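Local coordinates for glutamine synthetase (Streptomyces coelicolor, PDB 4BAX), which belongs to the glutamine synthetase family, combining a beta-grasp domain with a catalytic domain in an assembly of ten chains, at residues P109-F119 and G179-P190. Numbering follows the deposited sequence.
Sequences PVFGIEQEYTF and GQWEFQVGPLAP
Two neighbouring antiparallel strands of the catalytic-domain sheet meet here, with Ile113 facing Val185, Gln115 facing Phe183 and Tyr117 facing Trp181 as hydrogen-bonded pairs. Strand 231-236 borders much of the other edge of strand 110-119, so this strand is internal. The ladder starts at Phe119 N, which donates to Gly179 O (2.8 Å). Between Phe111 and Ile113 the register slips by one residue, a beta bulge containing Gly186 and the cis peptide before Pro187; beyond it Leu188 N still reaches Phe111 O (2.9 Å).

The aromatic residues share a face. Tyr117 has its CG between the backbone N and carbonyl carbon (chi1 58°), which swings the ring across the partner strand, with CZ 3.3 Å from Trp181 CB; the two ring planes are nearly parallel but slid apart, barely overlapping. Phe119 joins this cluster obliquely, CE2 to Trp181 CD1 3.6 Å, while Trp181 NE1 donates to Phe150 O. Gln115 lays its CB over one face of Phe183, 3.9 Å from the ring centroid, and Tyr117 CE1 meets that ring's edge. Helices 152-164 and 190-210 pack on this side. Near the bulge, Phe111 presents its ring edge to Pro190 CG.

The opposite face carries Glu114, Glu116 and Glu182 beside polar neighbours; at its end Gln180 NE2 donates to Thr118 OG1 (3.2 Å) and also to Asn227 O. Glu182, extended with CG anti to the backbone N (chi1 -172°), reaches between Glu114 and Glu116; its OE1 lies 3.3 Å from Glu116 OE2 without a hydrogen bond. Gln184 NE2 donates to Glu182 OE2 on the anti side, tilted out of the carboxylate plane, whereas Glu116 OE1 accepts from Gly230 N. Helices on one face, clustered glutamates on the other: consistent with the metal-site side of the glutamine synthetase catalytic fold.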
loop_
_atom_site.group_PDB
_atom_site.type_symbol
_atom_site.label_atom_id
_atom_site.label_comp_id
_atom_site.label_asym_id
_atom_site.label_seq_id
_atom_site.Cartn_x
_atom_site.Cartn_y
_atom_site.Cartn_z
ATOM N N PRO A 109 -5.786 34.651 -47.741
ATOM C CA PRO A 109 -4.856 33.843 -46.949
ATOM C C PRO A 109 -5.564 32.652 -46.304
ATOM O O PRO A 109 -6.707 32.776 -45.857
ATOM C CB PRO A 109 -4.361 34.832 -45.892
ATOM C CG PRO A 109 -5.477 35.829 -45.758
ATOM C CD PRO A 109 -6.038 35.972 -47.135
ATOM N N VAL A 110 -4.874 31.514 -46.258
ATOM C CA VAL A 110 -5.404 30.286 -45.680
ATOM C C VAL A 110 -4.332 29.683 -44.764
ATOM O O VAL A 110 -3.128 29.791 -45.031
ATOM C CB VAL A 110 -5.790 29.296 -46.791
ATOM C CG1 VAL A 110 -6.185 27.952 -46.222
ATOM C CG2 VAL A 110 -6.922 29.870 -47.637
ATOM N N PHE A 111 -4.759 29.079 -43.661
ATOM C CA PHE A 111 -3.811 28.549 -42.702
ATOM C C PHE A 111 -4.090 27.110 -42.325
ATOM O O PHE A 111 -5.249 26.686 -42.256
ATOM C CB PHE A 111 -3.817 29.390 -41.433
ATOM C CG PHE A 111 -3.207 30.748 -41.609
ATOM C CD1 PHE A 111 -3.986 31.824 -42.003
ATOM C CD2 PHE A 111 -1.849 30.946 -41.407
ATOM C CE1 PHE A 111 -3.422 33.082 -42.180
ATOM C CE2 PHE A 111 -1.280 32.206 -41.582
ATOM C CZ PHE A 111 -2.070 33.274 -41.969
ATOM N N GLY A 112 -3.008 26.376 -42.071
ATOM C CA GLY A 112 -3.083 25.094 -41.409
ATOM C C GLY A 112 -2.150 25.119 -40.210
ATOM O O GLY A 112 -0.993 25.557 -40.311
ATOM N N ILE A 113 -2.643 24.649 -39.068
ATOM C CA ILE A 113 -1.811 24.576 -37.865
ATOM C C ILE A 113 -1.665 23.149 -37.309
ATOM O O ILE A 113 -2.654 22.431 -37.089
ATOM C CB ILE A 113 -2.286 25.591 -36.770
ATOM C CG1 ILE A 113 -2.373 27.003 -37.393
ATOM C CG2 ILE A 113 -1.341 25.605 -35.571
ATOM C CD1 ILE A 113 -3.000 28.035 -36.514
ATOM N N GLU A 114 -0.411 22.739 -37.114
ATOM C CA GLU A 114 -0.123 21.422 -36.574
ATOM C C GLU A 114 0.175 21.620 -35.081
ATOM O O GLU A 114 1.256 22.064 -34.681
ATOM C CB GLU A 114 1.075 20.827 -37.301
ATOM C CG GLU A 114 0.915 20.864 -38.843
ATOM C CD GLU A 114 2.123 20.301 -39.596
ATOM O OE1 GLU A 114 3.209 20.151 -38.978
ATOM O OE2 GLU A 114 1.985 19.997 -40.806
ATOM N N GLN A 115 -0.802 21.259 -34.255
ATOM C CA GLN A 115 -0.779 21.625 -32.855
ATOM C C GLN A 115 -0.297 20.495 -31.993
ATOM O O GLN A 115 -0.926 19.439 -31.897
ATOM C CB GLN A 115 -2.182 22.035 -32.406
ATOM C CG GLN A 115 -2.336 22.176 -30.896
ATOM C CD GLN A 115 -1.747 23.483 -30.329
ATOM O OE1 GLN A 115 -2.284 24.598 -30.545
ATOM N NE2 GLN A 115 -0.656 23.346 -29.570
ATOM N N GLU A 116 0.839 20.735 -31.354
ATOM C CA GLU A 116 1.435 19.723 -30.512
ATOM C C GLU A 116 1.120 19.956 -29.033
ATOM O O GLU A 116 0.876 21.090 -28.598
ATOM C CB GLU A 116 2.952 19.669 -30.746
ATOM C CG GLU A 116 3.325 19.246 -32.178
ATOM C CD GLU A 116 4.837 19.176 -32.425
ATOM O OE1 GLU A 116 5.609 19.790 -31.646
ATOM O OE2 GLU A 116 5.249 18.476 -33.389
ATOM N N TYR A 117 1.140 18.871 -28.266
ATOM C CA TYR A 117 0.922 18.941 -26.836
ATOM C C TYR A 117 1.503 17.712 -26.180
ATOM O O TYR A 117 1.657 16.678 -26.837
ATOM C CB TYR A 117 -0.564 19.066 -26.515
ATOM C CG TYR A 117 -1.400 17.921 -27.074
ATOM C CD1 TYR A 117 -1.802 17.905 -28.406
ATOM C CD2 TYR A 117 -1.779 16.856 -26.275
ATOM C CE1 TYR A 117 -2.556 16.869 -28.916
ATOM C CE2 TYR A 117 -2.539 15.815 -26.789
ATOM C CZ TYR A 117 -2.925 15.830 -28.102
ATOM O OH TYR A 117 -3.682 14.788 -28.590
ATOM N N THR A 118 1.745 17.800 -24.876
ATOM C CA THR A 118 2.309 16.690 -24.110
ATOM C C THR A 118 1.422 16.365 -22.913
ATOM O O THR A 118 1.008 17.278 -22.184
ATOM C CB THR A 118 3.758 17.017 -23.643
ATOM O OG1 THR A 118 4.495 17.610 -24.732
ATOM C CG2 THR A 118 4.480 15.756 -23.161
ATOM N N PHE A 119 1.130 15.079 -22.716
ATOM C CA PHE A 119 0.369 14.633 -21.538
ATOM C C PHE A 119 1.191 14.574 -20.254
ATOM O O PHE A 119 2.341 14.108 -20.250
ATOM C CB PHE A 119 -0.291 13.271 -21.771
ATOM C CG PHE A 119 -1.479 13.324 -22.670
ATOM C CD1 PHE A 119 -2.463 14.262 -22.473
ATOM C CD2 PHE A 119 -1.590 12.447 -23.761
ATOM C CE1 PHE A 119 -3.563 14.319 -23.335
ATOM C CE2 PHE A 119 -2.676 12.506 -24.625
ATOM C CZ PHE A 119 -3.665 13.444 -24.409
ATOM N N GLY A 179 4.150 10.364 -24.891
ATOM C CA GLY A 179 3.010 11.112 -24.411
ATOM C C GLY A 179 2.828 12.428 -25.133
ATOM O O GLY A 179 1.998 13.246 -24.709
ATOM N N GLN A 180 3.580 12.623 -26.221
ATOM C CA GLN A 180 3.454 13.823 -27.039
ATOM C C GLN A 180 2.674 13.497 -28.287
ATOM O O GLN A 180 2.913 12.475 -28.948
ATOM C CB GLN A 180 4.832 14.377 -27.404
ATOM C CG GLN A 180 4.864 15.861 -27.783
ATOM C CD GLN A 180 6.279 16.388 -27.980
ATOM O OE1 GLN A 180 6.984 16.005 -28.923
ATOM N NE2 GLN A 180 6.702 17.275 -27.084
ATOM N N TRP A 181 1.753 14.405 -28.611
ATOM C CA TRP A 181 0.806 14.187 -29.689
ATOM C C TRP A 181 0.609 15.449 -30.514
ATOM O O TRP A 181 0.990 16.559 -30.094
ATOM C CB TRP A 181 -0.539 13.732 -29.119
ATOM C CG TRP A 181 -0.516 12.389 -28.459
ATOM C CD1 TRP A 181 -0.176 12.125 -27.166
ATOM C CD2 TRP A 181 -0.837 11.129 -29.054
ATOM N NE1 TRP A 181 -0.273 10.778 -26.913
ATOM C CE2 TRP A 181 -0.681 10.145 -28.057
ATOM C CE3 TRP A 181 -1.252 10.736 -30.327
ATOM C CZ2 TRP A 181 -0.922 8.796 -28.296
ATOM C CZ3 TRP A 181 -1.493 9.388 -30.559
ATOM C CH2 TRP A 181 -1.332 8.439 -29.549
ATOM N N GLU A 182 0.005 15.254 -31.686
ATOM C CA GLU A 182 -0.313 16.347 -32.590
ATOM C C GLU A 182 -1.672 16.167 -33.242
ATOM O O GLU A 182 -2.089 15.042 -33.519
ATOM C CB GLU A 182 0.756 16.458 -33.669
ATOM C CG GLU A 182 0.643 17.676 -34.554
ATOM C CD GLU A 182 1.585 17.592 -35.752
ATOM O OE1 GLU A 182 2.823 17.729 -35.543
ATOM O OE2 GLU A 182 1.101 17.378 -36.892
ATOM N N PHE A 183 -2.370 17.280 -33.450
ATOM C CA PHE A 183 -3.540 17.326 -34.327
ATOM C C PHE A 183 -3.416 18.516 -35.277
ATOM O O PHE A 183 -2.838 19.541 -34.921
ATOM C CB PHE A 183 -4.867 17.317 -33.537
ATOM C CG PHE A 183 -5.117 18.576 -32.731
ATOM C CD1 PHE A 183 -5.691 19.700 -33.311
ATOM C CD2 PHE A 183 -4.757 18.643 -31.395
ATOM C CE1 PHE A 183 -5.911 20.867 -32.564
ATOM C CE2 PHE A 183 -4.977 19.803 -30.657
ATOM C CZ PHE A 183 -5.560 20.912 -31.248
ATOM N N GLN A 184 -3.936 18.375 -36.490
ATOM C CA GLN A 184 -3.767 19.409 -37.509
ATOM C C GLN A 184 -5.103 20.077 -37.808
ATOM O O GLN A 184 -6.077 19.389 -38.142
ATOM C CB GLN A 184 -3.165 18.804 -38.782
ATOM C CG GLN A 184 -1.796 18.152 -38.565
ATOM C CD GLN A 184 -1.863 16.639 -38.707
ATOM O OE1 GLN A 184 -2.651 16.127 -39.502
ATOM N NE2 GLN A 184 -1.041 15.914 -37.939
ATOM N N VAL A 185 -5.138 21.406 -37.712
ATOM C CA VAL A 185 -6.339 22.161 -38.009
ATOM C C VAL A 185 -6.149 22.947 -39.299
ATOM O O VAL A 185 -5.181 23.704 -39.448
ATOM C CB VAL A 185 -6.694 23.138 -36.888
ATOM C CG1 VAL A 185 -8.075 23.742 -37.152
ATOM C CG2 VAL A 185 -6.680 22.438 -35.564
ATOM N N GLY A 186 -7.103 22.800 -40.210
ATOM C CA GLY A 186 -7.055 23.508 -41.471
ATOM C C GLY A 186 -7.302 22.567 -42.641
ATOM O O GLY A 186 -7.561 21.381 -42.456
ATOM N N PRO A 187 -7.190 23.081 -43.866
ATOM C CA PRO A 187 -6.869 24.485 -44.151
ATOM C C PRO A 187 -8.091 25.401 -43.992
ATOM O O PRO A 187 -9.199 25.020 -44.392
ATOM C CB PRO A 187 -6.388 24.443 -45.608
ATOM C CG PRO A 187 -6.953 23.128 -46.194
ATOM C CD PRO A 187 -7.580 22.332 -45.077
ATOM N N LEU A 188 -7.883 26.577 -43.395
ATOM C CA LEU A 188 -8.977 27.491 -43.066
ATOM C C LEU A 188 -8.527 28.939 -43.147
ATOM O O LEU A 188 -7.334 29.224 -43.167
ATOM C CB LEU A 188 -9.532 27.197 -41.664
ATOM C CG LEU A 188 -10.347 25.907 -41.535
ATOM C CD1 LEU A 188 -10.470 25.441 -40.069
ATOM C CD2 LEU A 188 -11.724 26.143 -42.178
ATOM N N ALA A 189 -9.503 29.843 -43.185
ATOM C CA ALA A 189 -9.275 31.286 -43.154
ATOM C C ALA A 189 -8.794 31.688 -41.743
ATOM O O ALA A 189 -9.111 30.999 -40.766
ATOM C CB ALA A 189 -10.568 32.008 -43.511
ATOM N N PRO A 190 -8.066 32.818 -41.628
ATOM C CA PRO A 190 -7.349 33.146 -40.379
ATOM C C PRO A 190 -8.242 33.207 -39.136
ATOM O O PRO A 190 -7.918 32.601 -38.110
ATOM C CB PRO A 190 -6.761 34.539 -40.664
ATOM C CG PRO A 190 -6.638 34.615 -42.151
ATOM C CD PRO A 190 -7.750 33.759 -42.723
#